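Local coordinates for BauA (Acinetobacter baumannii, PDB 6HCP), which probably carries ferric preacinetobactin across the bacterial outer membrane as a TonB-dependent siderophore receptor, at residues D597-V602 against A640-S645; A603-Q608 against S634-N639. One frame throughout, in Å; residues are numbered along the deposited sequence.

Interaction 1: residues D597-V602 against A640-S645; sequences DGHTAV and AENTLS. With EDO (1,2-ethanediol), chain X.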
loop_
_atom_site.group_PDB
_atom_site.type_symbol
_atom_site.label_atom_id
_atom_site.label_comp_id
_atom_site.label_asym_id
_atom_site.label_seq_id
_atom_site.Cartn_x
_atom_site.Cartn_y
_atom_site.Cartn_z
ATOM N N ASP A 597 26.706 -15.251 -32.915
ATOM C CA ASP A 597 27.133 -16.538 -32.347
ATOM C C ASP A 597 27.641 -16.345 -30.917
ATOM O O ASP A 597 28.442 -15.444 -30.633
ATOM C CB ASP A 597 28.229 -17.211 -33.184
ATOM C CG ASP A 597 27.765 -17.776 -34.511
ATOM O OD1 ASP A 597 26.596 -17.562 -34.889
ATOM O OD2 ASP A 597 28.596 -18.424 -35.168
ATOM N N GLY A 598 27.195 -17.218 -30.006
ATOM C CA GLY A 598 27.643 -17.188 -28.642
ATOM C C GLY A 598 26.876 -16.176 -27.798
ATOM O O GLY A 598 27.058 -16.135 -26.586
ATOM N N HIS A 599 25.923 -15.462 -28.403
ATOM C CA HIS A 599 25.094 -14.508 -27.627
ATOM C C HIS A 599 24.013 -15.272 -26.849
ATOM O O HIS A 599 23.748 -16.460 -27.090
ATOM C CB HIS A 599 24.481 -13.458 -28.554
ATOM C CG HIS A 599 25.465 -12.483 -29.105
ATOM N ND1 HIS A 599 25.080 -11.413 -29.883
ATOM C CD2 HIS A 599 26.816 -12.426 -29.018
ATOM C CE1 HIS A 599 26.153 -10.726 -30.250
ATOM N NE2 HIS A 599 27.228 -11.338 -29.746
ATOM N N THR A 600 23.404 -14.578 -25.893
ATOM C CA THR A 600 22.312 -15.127 -25.096
ATOM C C THR A 600 20.997 -14.825 -25.821
ATOM O O THR A 600 20.816 -13.749 -26.371
ATOM C CB THR A 600 22.319 -14.532 -23.686
ATOM O OG1 THR A 600 23.549 -14.896 -23.072
ATOM C CG2 THR A 600 21.163 -14.985 -22.827
ATOM N N ALA A 601 20.092 -15.801 -25.845
ATOM C CA ALA A 601 18.783 -15.633 -26.459
ATOM C C ALA A 601 18.020 -14.513 -25.750
ATOM O O ALA A 601 18.234 -14.269 -24.547
ATOM C CB ALA A 601 18.002 -16.920 -26.403
ATOM N N VAL A 602 17.105 -13.885 -26.496
ATOM C CA VAL A 602 16.312 -12.776 -25.961
ATOM C C VAL A 602 15.253 -13.305 -24.985
ATOM O O VAL A 602 14.911 -14.491 -24.966
ATOM C CB VAL A 602 15.658 -11.951 -27.083
ATOM C CG1 VAL A 602 16.692 -11.297 -27.996
ATOM C CG2 VAL A 602 14.665 -12.785 -27.873
ATOM N N ALA A 640 19.109 -9.767 -29.966
ATOM C CA ALA A 640 19.997 -10.912 -30.156
ATOM C C ALA A 640 21.455 -10.443 -30.212
ATOM O O ALA A 640 22.372 -11.231 -29.983
ATOM C CB ALA A 640 19.603 -11.661 -31.406
ATOM N N GLU A 641 21.653 -9.162 -30.534
ATOM C CA GLU A 641 22.981 -8.514 -30.477
ATOM C C GLU A 641 23.450 -8.364 -29.026
ATOM O O GLU A 641 24.637 -8.141 -28.775
ATOM C CB GLU A 641 22.946 -7.140 -31.156
ATOM C CG GLU A 641 22.684 -7.202 -32.654
ATOM C CD GLU A 641 21.273 -7.581 -33.075
ATOM O OE1 GLU A 641 20.311 -7.263 -32.316
ATOM O OE2 GLU A 641 21.146 -8.319 -34.093
ATOM N N ASN A 642 22.513 -8.486 -28.074
ATOM C CA ASN A 642 22.774 -8.392 -26.645
ATOM C C ASN A 642 23.338 -7.006 -26.282
ATOM O O ASN A 642 24.085 -6.875 -25.314
ATOM C CB ASN A 642 23.706 -9.489 -26.132
ATOM C CG ASN A 642 23.138 -10.898 -26.093
ATOM O OD1 ASN A 642 23.823 -11.797 -25.635
ATOM N ND2 ASN A 642 21.913 -11.119 -26.557
ATOM N N THR A 643 22.893 -5.965 -26.991
ATOM C CA THR A 643 23.289 -4.589 -26.671
ATOM C C THR A 643 22.171 -3.860 -25.906
ATOM O O THR A 643 22.355 -2.741 -25.477
ATOM C CB THR A 643 23.674 -3.837 -27.946
ATOM O OG1 THR A 643 22.614 -4.009 -28.890
ATOM C CG2 THR A 643 24.995 -4.322 -28.512
ATOM N N LEU A 644 20.997 -4.487 -25.799
ATOM C CA LEU A 644 19.909 -3.954 -24.989
ATOM C C LEU A 644 19.444 -5.052 -24.041
ATOM O O LEU A 644 19.280 -6.190 -24.461
ATOM C CB LEU A 644 18.740 -3.499 -25.852
ATOM C CG LEU A 644 18.953 -2.279 -26.747
ATOM C CD1 LEU A 644 17.742 -2.074 -27.641
ATOM C CD2 LEU A 644 19.224 -1.037 -25.925
ATOM N N SER A 645 19.208 -4.667 -22.781
ATOM C CA SER A 645 18.715 -5.587 -21.765
ATOM C C SER A 645 17.830 -4.834 -20.766
ATOM O O SER A 645 17.842 -3.611 -20.719
ATOM C CB SER A 645 19.845 -6.258 -21.063
ATOM O OG SER A 645 20.611 -5.316 -20.344
HETATM C C1 EDO X . 20.865 -1.964 -21.222
HETATM O O1 EDO X . 19.997 -1.774 -22.342
HETATM C C2 EDO X . 22.290 -2.200 -21.686
HETATM O O2 EDO X . 22.510 -1.452 -22.892
#
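Asn642 meets the backbone of Thr600 with both ends of its amide, at one end of the neighbouring barrel strands 599-618 and 622-637 of this TonB-dependent receptor. Its OD1 accepts from Thr600 N at 2.8 Å, the N-H lying in the carbonyl plane on a lone pair. Its ND2 donates to Thr600 O at 2.9 Å; the N-H points nearly straight at the oxygen (176°), which lies in the amide plane. The amide therefore reads the N-H and C=O of one residue much as a partner strand would, although 640-645 is loop. With CG anti to its carbonyl carbon and beside its own N (chi1 -70°), the amide of Asn642 is carried toward strand 599-618, and the side chain crosses that of Thr600 at about a right angle.

The second grip comes from His599, whose ND1 donates to Ala640 O over 2.7 Å. That oxygen lies at the ring edge, only 5° out of the ring plane, and receives the proton on a lone pair. The imidazole and the Asn642 amide slide past each other in opposite directions, with His599 CB 3.4 Å from Asn642 OD1. Val602 CG1 lies 3.5 Å from Ala640 N.

Further out, Asn642 ND2 also donates to Asn639 O, which fixes the amide from its own loop, while OD1 of Asn639 accepts from the backbone N of both Thr643 and Leu644. A 1,2-ethanediol, probably from the crystallisation liquor, binds where the loop runs into strand 645-662, accepting from Ser645 N with O1 and donating O2 to Thr643 O.

Interaction 2: residues A603-Q608 against S634-N639; sequences AVPKNQ and SKQYIN. With C8E ((hydroxyethyloxy)tri(ethyloxy)octane), chain B.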
loop_
_atom_site.group_PDB
_atom_site.type_symbol
_atom_site.label_atom_id
_atom_site.label_comp_id
_atom_site.label_asym_id
_atom_site.label_seq_id
_atom_site.Cartn_x
_atom_site.Cartn_y
_atom_site.Cartn_z
ATOM N N ALA A 603 14.775 -12.387 -24.138
ATOM C CA ALA A 603 13.473 -12.432 -23.454
ATOM C C ALA A 603 13.562 -13.188 -22.127
ATOM O O ALA A 603 12.845 -12.831 -21.183
ATOM C CB ALA A 603 12.389 -12.993 -24.350
ATOM N N VAL A 604 14.282 -14.309 -22.101
ATOM C CA VAL A 604 14.250 -15.218 -20.969
ATOM C C VAL A 604 15.372 -14.875 -19.996
ATOM O O VAL A 604 16.473 -14.534 -20.404
ATOM C CB VAL A 604 14.321 -16.691 -21.404
ATOM C CG1 VAL A 604 13.045 -17.089 -22.120
ATOM C CG2 VAL A 604 15.560 -16.976 -22.235
ATOM N N PRO A 605 15.132 -15.031 -18.679
ATOM C CA PRO A 605 16.176 -14.843 -17.676
ATOM C C PRO A 605 17.019 -16.112 -17.558
ATOM O O PRO A 605 16.504 -17.216 -17.765
ATOM C CB PRO A 605 15.386 -14.614 -16.379
ATOM C CG PRO A 605 14.115 -15.380 -16.586
ATOM C CD PRO A 605 13.813 -15.274 -18.069
ATOM N N LYS A 606 18.272 -15.958 -17.121
ATOM C CA LYS A 606 19.125 -17.119 -16.881
ATOM C C LYS A 606 18.865 -17.730 -15.501
ATOM O O LYS A 606 19.013 -18.920 -15.332
ATOM C CB LYS A 606 20.597 -16.745 -17.027
ATOM C CG LYS A 606 20.982 -16.457 -18.469
ATOM C CD LYS A 606 22.438 -16.092 -18.640
ATOM C CE LYS A 606 23.353 -17.283 -18.724
ATOM N NZ LYS A 606 24.587 -16.903 -19.450
ATOM N N ASN A 607 18.404 -16.921 -14.553
ATOM C CA ASN A 607 18.181 -17.413 -13.179
ATOM C C ASN A 607 16.726 -17.143 -12.787
ATOM O O ASN A 607 16.282 -16.021 -12.902
ATOM C CB ASN A 607 19.126 -16.752 -12.170
ATOM C CG ASN A 607 20.597 -16.885 -12.545
ATOM O OD1 ASN A 607 21.002 -17.895 -13.084
ATOM N ND2 ASN A 607 21.430 -15.995 -12.049
ATOM N N GLN A 608 16.091 -18.124 -12.136
ATOM C CA GLN A 608 14.783 -17.931 -11.511
ATOM C C GLN A 608 14.768 -18.623 -10.155
ATOM O O GLN A 608 15.309 -19.718 -9.987
ATOM C CB GLN A 608 13.650 -18.518 -12.347
ATOM C CG GLN A 608 13.447 -17.868 -13.699
ATOM C CD GLN A 608 12.074 -18.214 -14.233
ATOM O OE1 GLN A 608 11.135 -18.399 -13.474
ATOM N NE2 GLN A 608 12.014 -18.577 -15.494
ATOM N N SER A 634 16.593 -12.894 -12.945
ATOM C CA SER A 634 17.730 -12.100 -13.367
ATOM C C SER A 634 17.411 -11.398 -14.694
ATOM O O SER A 634 16.291 -11.437 -15.191
ATOM C CB SER A 634 18.960 -12.951 -13.461
ATOM O OG SER A 634 18.755 -14.041 -14.339
ATOM N N LYS A 635 18.409 -10.708 -15.248
ATOM C CA LYS A 635 18.187 -9.825 -16.380
ATOM C C LYS A 635 17.793 -10.622 -17.631
ATOM O O LYS A 635 18.100 -11.816 -17.744
ATOM C CB LYS A 635 19.450 -9.003 -16.621
ATOM C CG LYS A 635 20.670 -9.767 -17.111
ATOM C CD LYS A 635 21.746 -8.780 -17.553
ATOM C CE LYS A 635 22.964 -9.423 -18.162
ATOM N NZ LYS A 635 23.832 -8.394 -18.779
ATOM N N GLN A 636 17.188 -9.927 -18.597
ATOM C CA GLN A 636 16.872 -10.516 -19.905
ATOM C C GLN A 636 17.376 -9.576 -20.999
ATOM O O GLN A 636 17.209 -8.357 -20.927
ATOM C CB GLN A 636 15.368 -10.741 -20.070
ATOM C CG GLN A 636 14.676 -11.287 -18.821
ATOM C CD GLN A 636 13.935 -10.225 -18.047
ATOM O OE1 GLN A 636 13.032 -9.598 -18.575
ATOM N NE2 GLN A 636 14.353 -9.993 -16.809
ATOM N N TYR A 637 17.905 -10.169 -22.071
ATOM C CA TYR A 637 18.275 -9.424 -23.235
ATOM C C TYR A 637 17.049 -9.122 -24.075
ATOM O O TYR A 637 16.139 -9.963 -24.252
ATOM C CB TYR A 637 19.347 -10.163 -24.043
ATOM C CG TYR A 637 20.690 -10.120 -23.377
ATOM C CD1 TYR A 637 21.421 -8.942 -23.355
ATOM C CD2 TYR A 637 21.136 -11.175 -22.599
ATOM C CE1 TYR A 637 22.618 -8.857 -22.669
ATOM C CE2 TYR A 637 22.327 -11.097 -21.896
ATOM C CZ TYR A 637 23.096 -9.953 -21.982
ATOM O OH TYR A 637 24.246 -9.838 -21.257
ATOM N N ILE A 638 17.085 -7.947 -24.704
ATOM C CA ILE A 638 15.975 -7.465 -25.509
ATOM C C ILE A 638 16.270 -7.671 -27.003
ATOM O O ILE A 638 15.340 -7.787 -27.812
ATOM C CB ILE A 638 15.662 -5.999 -25.134
ATOM C CG1 ILE A 638 15.171 -5.935 -23.682
ATOM C CG2 ILE A 638 14.661 -5.357 -26.090
ATOM C CD1 ILE A 638 14.011 -6.875 -23.366
ATOM N N ASN A 639 17.555 -7.745 -27.365
ATOM C CA ASN A 639 17.926 -8.035 -28.773
ATOM C C ASN A 639 19.023 -9.097 -28.817
ATOM O O ASN A 639 19.683 -9.372 -27.836
ATOM C CB ASN A 639 18.353 -6.788 -29.549
ATOM C CG ASN A 639 19.563 -6.066 -28.976
ATOM O OD1 ASN A 639 20.289 -6.584 -28.129
ATOM N ND2 ASN A 639 19.765 -4.835 -29.420
HETATM C C1 C8E B . 19.748 -26.188 -8.994
HETATM C C2 C8E B . 20.199 -24.874 -8.408
HETATM C C3 C8E B . 19.879 -23.699 -9.327
HETATM C C4 C8E B . 20.296 -22.390 -8.655
HETATM C C5 C8E B . 19.850 -21.160 -9.439
HETATM C C6 C8E B . 19.764 -19.925 -8.545
HETATM C C7 C8E B . 19.032 -18.789 -9.250
HETATM C C8 C8E B . 18.502 -17.716 -8.285
HETATM O O9 C8E B . 18.512 -16.425 -8.882
HETATM C C10 C8E B . 17.369 -15.583 -8.674
HETATM C C11 C8E B . 17.505 -14.256 -9.404
HETATM O O12 C8E B . 18.001 -13.190 -8.592
HETATM C C13 C8E B . 19.239 -12.622 -9.117
HETATM C C14 C8E B . 19.093 -11.170 -9.630
HETATM O O15 C8E B . 19.916 -10.796 -10.779
HETATM C C16 C8E B . 19.474 -9.562 -11.439
HETATM C C17 C8E B . 20.236 -9.144 -12.737
HETATM O O18 C8E B . 19.805 -7.781 -13.060
HETATM O O HOH W 1 11.499 -10.628 -20.564
HETATM O O HOH W 2 17.876 -13.064 -22.162
HETATM O O HOH W 3 19.803 -13.456 -16.693
#
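Ser634 and Asn607 pair toward the open end of the beta hairpin formed by strands 599-618 and 622-637, antiparallel neighbours in the barrel wall. Ser634 N donates to Asn607 O at 3.1 Å, but the return bond goes to a side chain: Asn607 N donates to Ser634 OG over 2.9 Å. This OG lies between its own backbone N and carbonyl carbon (chi1 57°), and it also bonds a water that accepts from Lys606 N and donates to Lys635 O. Ser634 CB packs against an ether oxygen of a bound C8E detergent molecule. Next, Lys635 O receives a CA-H...O contact from Pro605 CA, while NZ of Lys635 bonds Tyr637 OH within the same segment.

Gln636 folds back at chi2 (101°), its NE2 donating to Ser634 O, while CG rests 3.4 Å from Ala603 O, alongside the Pro605 ring. Its OE1 shares a water with Ala603 O and is also bonded by Arg649. Direct backbone pairing is thus sparse here, and water stands in for it: a further one takes Tyr637 N and donates to Val604 O. Direct bonding resumes at Tyr637, whose O accepts from Ala603 N at 2.8 Å.

Both interactions use strand 599-618 against the neighbouring hairpin arm or the loop that follows it, and interaction 2 is nested along the chain inside the loop closed by interaction 1. Their centres lie about 10 Å apart. Interaction 1 is a surface contact with no buried touching residue, and side chains supply its polar groups to backbone partners. Interaction 2, with five of nine touching residues buried, mixes backbone bonds with a serine hydroxyl and bridging waters, and meets detergent. The two join directly: Leu644 O lies 2.8 Å from Ile638 N, a probable hydrogen bond, and Val602 CG1 packs 3.3 Å from Asn639 C.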